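Local coordinates for penicillin-binding protein 2 (Pbp2) (Helicobacter pylori, PDB 5LP5) that probably acts as a penicillin-sensitive peptidoglycan transpeptidase in cell-wall synthesis and cell-shape control, and forms a complex with the rod-shape protein MreC, at residues L224-T227 / N228-L231; D421-V424 / G425-L428. One frame throughout, in Å; residues are numbered along the deposited sequence.

Following the chain from its N terminus, contact 1 (224-231) comes first: it shapes the loop that leaves strand 216-223 and leads into the short strand 231-232, which pairs in parallel with strand 56-57. Contact 2 (421-428) follows almost two hundred residues later, within the transpeptidase domain, where the chain runs from helix 411-418 into helix 424-430. Each contact is a local turn made by consecutive residues, so neither nests in the other nor crosses it; they stand in series. Their centres are about 56 Å apart, on opposite sides of the chain's centre, and their nearest atoms stay about 40 Å from each other. One organises a connection between strands, the other the start of a helix.

Contact 1 (L224-T227 / N228-L231); sequences LPST and NNHL
Ser226 OG has two hydrogen-bond partners: it donates to the side-chain oxygen of Asn229, with Ser226 OG to Asn229 OD1 at 2.7 Å, and is also hydrogen-bonded to the backbone N of Lys202. The bond to Asn229 spans an inverse gamma turn centred on Asn228, in the loop between strand 216-223 and strand 231-232. Within that turn the Asn229 N to Thr227 O distance is 2.7 Å, but the N-H...O angle of 122° makes the hydrogen bond a weak one.

The two side chains meet on the inner side of the bend. Ser226 swings its hydroxyl between its own backbone N and carbonyl carbon (chi1 79°), while Asn229 sets CG beside its backbone N, and this brings the amide end back towards the serine. Thr227 and Asn228 turn their CB atoms away from the fold-back and contribute mainly backbone.

A backbone hydrogen bond between Ser226 and Lys202 ties the loop to the chain that precedes strand 204-210. Pro51 lies against both Pro225 and Asn229, and Pro225 also packs on Tyr220 of the MreC chain, placing the start of this loop at the interface with the partner protein. At Asn229 the serine oxygen lies in the carbonyl plane on a lone pair of OD1, with a C=O...OG angle of 115°.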
ATOM      1  N   LEU A 224       6.298 -15.231  12.930  1.00 39.95           N
ATOM      2  CA  LEU A 224       5.880 -13.882  12.497  1.00 38.63           C
ATOM      3  C   LEU A 224       6.595 -13.370  11.244  1.00 37.80           C
ATOM      4  O   LEU A 224       7.737 -13.740  10.968  1.00 36.18           O
ATOM      5  CB  LEU A 224       6.103 -12.875  13.622  1.00 37.29           C
ATOM      6  CG  LEU A 224       5.262 -13.027  14.872  1.00 37.45           C
ATOM      7  CD1 LEU A 224       5.746 -11.965  15.837  1.00 39.04           C
ATOM      8  CD2 LEU A 224       3.779 -12.858  14.570  1.00 37.38           C
ATOM      9  N   PRO A 225       5.921 -12.497  10.486  1.00 38.91           N
ATOM     10  CA  PRO A 225       6.553 -11.910   9.312  1.00 40.65           C
ATOM     11  C   PRO A 225       7.423 -10.751   9.710  1.00 44.45           C
ATOM     12  O   PRO A 225       7.230 -10.188  10.779  1.00 46.07           O
ATOM     13  CB  PRO A 225       5.377 -11.399   8.508  1.00 38.71           C
ATOM     14  CG  PRO A 225       4.379 -11.026   9.559  1.00 37.74           C
ATOM     15  CD  PRO A 225       4.559 -11.979  10.699  1.00 37.99           C
ATOM     16  N   SER A 226       8.378 -10.396   8.856  1.00 51.10           N
ATOM     17  CA  SER A 226       9.204  -9.220   9.087  1.00 53.57           C
ATOM     18  C   SER A 226       8.307  -7.979   9.082  1.00 55.29           C
ATOM     19  O   SER A 226       7.187  -8.000   8.572  1.00 57.00           O
ATOM     20  CB  SER A 226      10.303  -9.105   8.025  1.00 54.53           C
ATOM     21  OG  SER A 226       9.800  -8.584   6.806  1.00 56.76           O
ATOM     22  N   THR A 227       8.798  -6.897   9.663  1.00 65.40           N
ATOM     23  CA  THR A 227       7.975  -5.707   9.829  1.00 68.66           C
ATOM     24  C   THR A 227       8.649  -4.445   9.289  1.00 68.33           C
ATOM     25  O   THR A 227       8.093  -3.792   8.413  1.00 69.69           O
ATOM     26  CB  THR A 227       7.559  -5.530  11.304  1.00 70.15           C
ATOM     27  OG1 THR A 227       8.559  -6.116  12.152  1.00 69.30           O
ATOM     28  CG2 THR A 227       6.196  -6.209  11.575  1.00 68.34           C
ATOM     29  N   ASN A 228       9.834  -4.098   9.788  1.00 71.42           N
ATOM     30  CA  ASN A 228      10.538  -2.905   9.276  1.00 76.00           C
ATOM     31  C   ASN A 228      11.093  -3.174   7.873  1.00 69.45           C
ATOM     32  O   ASN A 228      12.259  -3.533   7.698  1.00 62.77           O
ATOM     33  CB  ASN A 228      11.632  -2.406  10.243  1.00 83.78           C
ATOM     34  CG  ASN A 228      11.067  -1.593  11.416  1.00 93.09           C
ATOM     35  OD1 ASN A 228      10.051  -0.902  11.295  1.00 97.67           O
ATOM     36  ND2 ASN A 228      11.738  -1.671  12.559  1.00102.02           N
ATOM     37  N   ASN A 229      10.213  -3.015   6.885  1.00 65.93           N
ATOM     38  CA  ASN A 229      10.534  -3.239   5.484  1.00 60.00           C
ATOM     39  C   ASN A 229      10.712  -1.930   4.710  1.00 55.87           C
ATOM     40  O   ASN A 229      11.013  -1.958   3.528  1.00 55.81           O
ATOM     41  CB  ASN A 229       9.439  -4.084   4.833  1.00 59.13           C
ATOM     42  CG  ASN A 229       9.317  -5.472   5.466  1.00 62.35           C
ATOM     43  OD1 ASN A 229      10.301  -6.074   5.926  1.00 55.59           O
ATOM     44  ND2 ASN A 229       8.099  -5.989   5.484  1.00 66.14           N
ATOM     45  N   HIS A 230      10.557  -0.795   5.387  1.00 54.36           N
ATOM     46  CA  HIS A 230      10.657   0.536   4.754  1.00 55.01           C
ATOM     47  C   HIS A 230      12.085   0.853   4.326  1.00 50.18           C
ATOM     48  O   HIS A 230      13.043   0.244   4.800  1.00 52.10           O
ATOM     49  CB  HIS A 230      10.226   1.626   5.734  1.00 59.70           C
ATOM     50  CG  HIS A 230      11.195   1.807   6.859  1.00 67.24           C
ATOM     51  ND1 HIS A 230      11.224   0.960   7.949  1.00 69.53           N
ATOM     52  CD2 HIS A 230      12.209   2.688   7.036  1.00 68.41           C
ATOM     53  CE1 HIS A 230      12.192   1.327   8.764  1.00 75.21           C
ATOM     54  NE2 HIS A 230      12.805   2.375   8.236  1.00 75.89           N
ATOM     55  N   LEU A 231      12.221   1.828   3.436  1.00 47.78           N
ATOM     56  CA  LEU A 231      13.530   2.212   2.893  1.00 44.47           C
ATOM     57  C   LEU A 231      13.620   3.717   2.685  1.00 40.62           C
ATOM     58  O   LEU A 231      12.771   4.335   2.034  1.00 39.28           O
ATOM     59  CB  LEU A 231      13.809   1.498   1.566  1.00 45.25           C
ATOM     60  CG  LEU A 231      15.121   1.798   0.829  1.00 46.00           C
ATOM     61  CD1 LEU A 231      16.335   1.407   1.654  1.00 46.69           C
ATOM     62  CD2 LEU A 231      15.147   1.062  -0.497  1.00 46.83           C
TER

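Contact 2 (D421-V424 / G425-L428); sequences DWRV and GDTL
The backbone passes from an extended run at 421-423 into helix 424-430, whose first turn is marked by Leu428 N bonding to Val424 O at 3.1 Å and Asp426 N to Arg423 O at 3.0 Å.

Trp422 folds over this turn. Its CG stands anti to the backbone N (chi1 -172°), which carries the indole alongside the helix. Asp426 CB sits over one face of the six-membered ring of Trp422, 3.4 Å from its centroid and 14° off the normal, a CH-pi contact; the carboxylate plane stands nearly upright on the indole, at 81°. At the ring edge Trp422 NE1 donates to Thr427 OG1 at 2.8 Å, with the hydroxyl close to the indole plane, so the tryptophan is held both by a face and by an edge.

The Asp426 carboxylate turns back to Arg423. Asp426 OD2 takes a weak bond from Arg423 N at 3.2 Å, and Asp426 OD1 makes a long salt bridge of 3.5 Å to Arg423 NH2, the guanidinium reaching it through a bend at chi3. Outside the turn, Lys414 of helix 411-418 forms a salt bridge with Asp426 OD2 and also bonds to Asp421 O, joining the two helices; its positive charge probably helps keep the carboxylate ionised. Leu428 packs on Tyr372 and Leu376 of helix 369-377.

The Asp426 side chain reaching back, by a weak bond, to Arg423 N resembles one half of a capping box at the start of a helix in the transpeptidase domain.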
ATOM      1  N   ASP A 421      45.631  -0.124 -35.838  1.00 66.00           N
ATOM      2  CA  ASP A 421      46.717   0.399 -35.006  1.00 68.30           C
ATOM      3  C   ASP A 421      46.335   1.679 -34.267  1.00 66.60           C
ATOM      4  O   ASP A 421      45.351   2.335 -34.624  1.00 57.83           O
ATOM      5  CB  ASP A 421      47.969   0.663 -35.851  1.00 72.72           C
ATOM      6  CG  ASP A 421      48.767  -0.596 -36.142  1.00 73.44           C
ATOM      7  OD1 ASP A 421      48.623  -1.603 -35.425  1.00 72.31           O
ATOM      8  OD2 ASP A 421      49.563  -0.566 -37.094  1.00 77.22           O
ATOM      9  N   TRP A 422      47.112   2.001 -33.227  1.00 68.83           N
ATOM     10  CA  TRP A 422      46.883   3.206 -32.429  1.00 71.50           C
ATOM     11  C   TRP A 422      47.741   4.364 -32.918  1.00 72.57           C
ATOM     12  O   TRP A 422      48.852   4.582 -32.432  1.00 73.02           O
ATOM     13  CB  TRP A 422      47.145   2.975 -30.939  1.00 72.78           C
ATOM     14  CG  TRP A 422      46.709   4.167 -30.091  1.00 73.35           C
ATOM     15  CD1 TRP A 422      47.488   5.210 -29.651  1.00 74.78           C
ATOM     16  CD2 TRP A 422      45.389   4.434 -29.617  1.00 72.19           C
ATOM     17  NE1 TRP A 422      46.727   6.100 -28.933  1.00 75.47           N
ATOM     18  CE2 TRP A 422      45.437   5.637 -28.886  1.00 73.64           C
ATOM     19  CE3 TRP A 422      44.167   3.762 -29.725  1.00 73.50           C
ATOM     20  CZ2 TRP A 422      44.306   6.189 -28.283  1.00 72.65           C
ATOM     21  CZ3 TRP A 422      43.042   4.311 -29.112  1.00 72.88           C
ATOM     22  CH2 TRP A 422      43.125   5.513 -28.407  1.00 70.97           C
ATOM     23  N   ARG A 423      47.212   5.113 -33.877  1.00 75.91           N
ATOM     24  CA  ARG A 423      47.920   6.258 -34.416  1.00 80.67           C
ATOM     25  C   ARG A 423      47.953   7.362 -33.360  1.00 79.55           C
ATOM     26  O   ARG A 423      47.086   7.431 -32.502  1.00 77.77           O
ATOM     27  CB  ARG A 423      47.267   6.738 -35.705  1.00 86.61           C
ATOM     28  CG  ARG A 423      47.255   5.690 -36.816  1.00 93.42           C
ATOM     29  CD  ARG A 423      46.274   6.091 -37.901  1.00101.17           C
ATOM     30  NE  ARG A 423      44.925   6.283 -37.352  1.00112.28           N
ATOM     31  CZ  ARG A 423      43.992   7.095 -37.852  1.00120.80           C
ATOM     32  NH1 ARG A 423      44.233   7.830 -38.937  1.00131.76           N
ATOM     33  NH2 ARG A 423      42.803   7.182 -37.261  1.00117.25           N
ATOM     34  N   VAL A 424      49.002   8.177 -33.401  1.00 79.88           N
ATOM     35  CA  VAL A 424      49.126   9.405 -32.608  1.00 76.93           C
ATOM     36  C   VAL A 424      47.836  10.260 -32.574  1.00 74.42           C
ATOM     37  O   VAL A 424      47.518  10.854 -31.546  1.00 70.77           O
ATOM     38  CB  VAL A 424      50.325  10.251 -33.139  1.00 77.76           C
ATOM     39  CG1 VAL A 424      50.194  10.510 -34.641  1.00 77.44           C
ATOM     40  CG2 VAL A 424      50.463  11.568 -32.384  1.00 77.27           C
ATOM     41  N   GLY A 425      47.103  10.320 -33.690  1.00 75.99           N
ATOM     42  CA  GLY A 425      45.865  11.096 -33.771  1.00 75.17           C
ATOM     43  C   GLY A 425      44.831  10.660 -32.743  1.00 76.99           C
ATOM     44  O   GLY A 425      44.038  11.479 -32.262  1.00 80.86           O
ATOM     45  N   ASP A 426      44.851   9.368 -32.408  1.00 75.41           N
ATOM     46  CA  ASP A 426      43.937   8.774 -31.422  1.00 68.86           C
ATOM     47  C   ASP A 426      44.250   9.261 -30.008  1.00 64.96           C
ATOM     48  O   ASP A 426      43.346   9.608 -29.248  1.00 59.02           O
ATOM     49  CB  ASP A 426      44.020   7.242 -31.478  1.00 67.67           C
ATOM     50  CG  ASP A 426      43.835   6.687 -32.891  1.00 68.16           C
ATOM     51  OD1 ASP A 426      43.376   7.426 -33.786  1.00 68.18           O
ATOM     52  OD2 ASP A 426      44.161   5.508 -33.121  1.00 65.98           O
ATOM     53  N   THR A 427      45.538   9.283 -29.664  1.00 65.45           N
ATOM     54  CA  THR A 427      46.002   9.852 -28.395  1.00 63.15           C
ATOM     55  C   THR A 427      45.535  11.295 -28.255  1.00 63.60           C
ATOM     56  O   THR A 427      45.119  11.721 -27.179  1.00 63.31           O
ATOM     57  CB  THR A 427      47.536   9.835 -28.296  1.00 62.15           C
ATOM     58  OG1 THR A 427      48.029   8.510 -28.523  1.00 65.81           O
ATOM     59  CG2 THR A 427      47.977  10.291 -26.944  1.00 60.86           C
ATOM     60  N   LEU A 428      45.595  12.037 -29.356  1.00 65.88           N
ATOM     61  CA  LEU A 428      45.301  13.459 -29.338  1.00 66.52           C
ATOM     62  C   LEU A 428      43.828  13.768 -29.220  1.00 63.46           C
ATOM     63  O   LEU A 428      43.448  14.629 -28.428  1.00 63.03           O
ATOM     64  CB  LEU A 428      45.835  14.130 -30.594  1.00 70.37           C
ATOM     65  CG  LEU A 428      47.350  14.114 -30.738  1.00 74.23           C
ATOM     66  CD1 LEU A 428      47.735  14.889 -31.989  1.00 80.43           C
ATOM     67  CD2 LEU A 428      48.011  14.711 -29.519  1.00 71.16           C
TER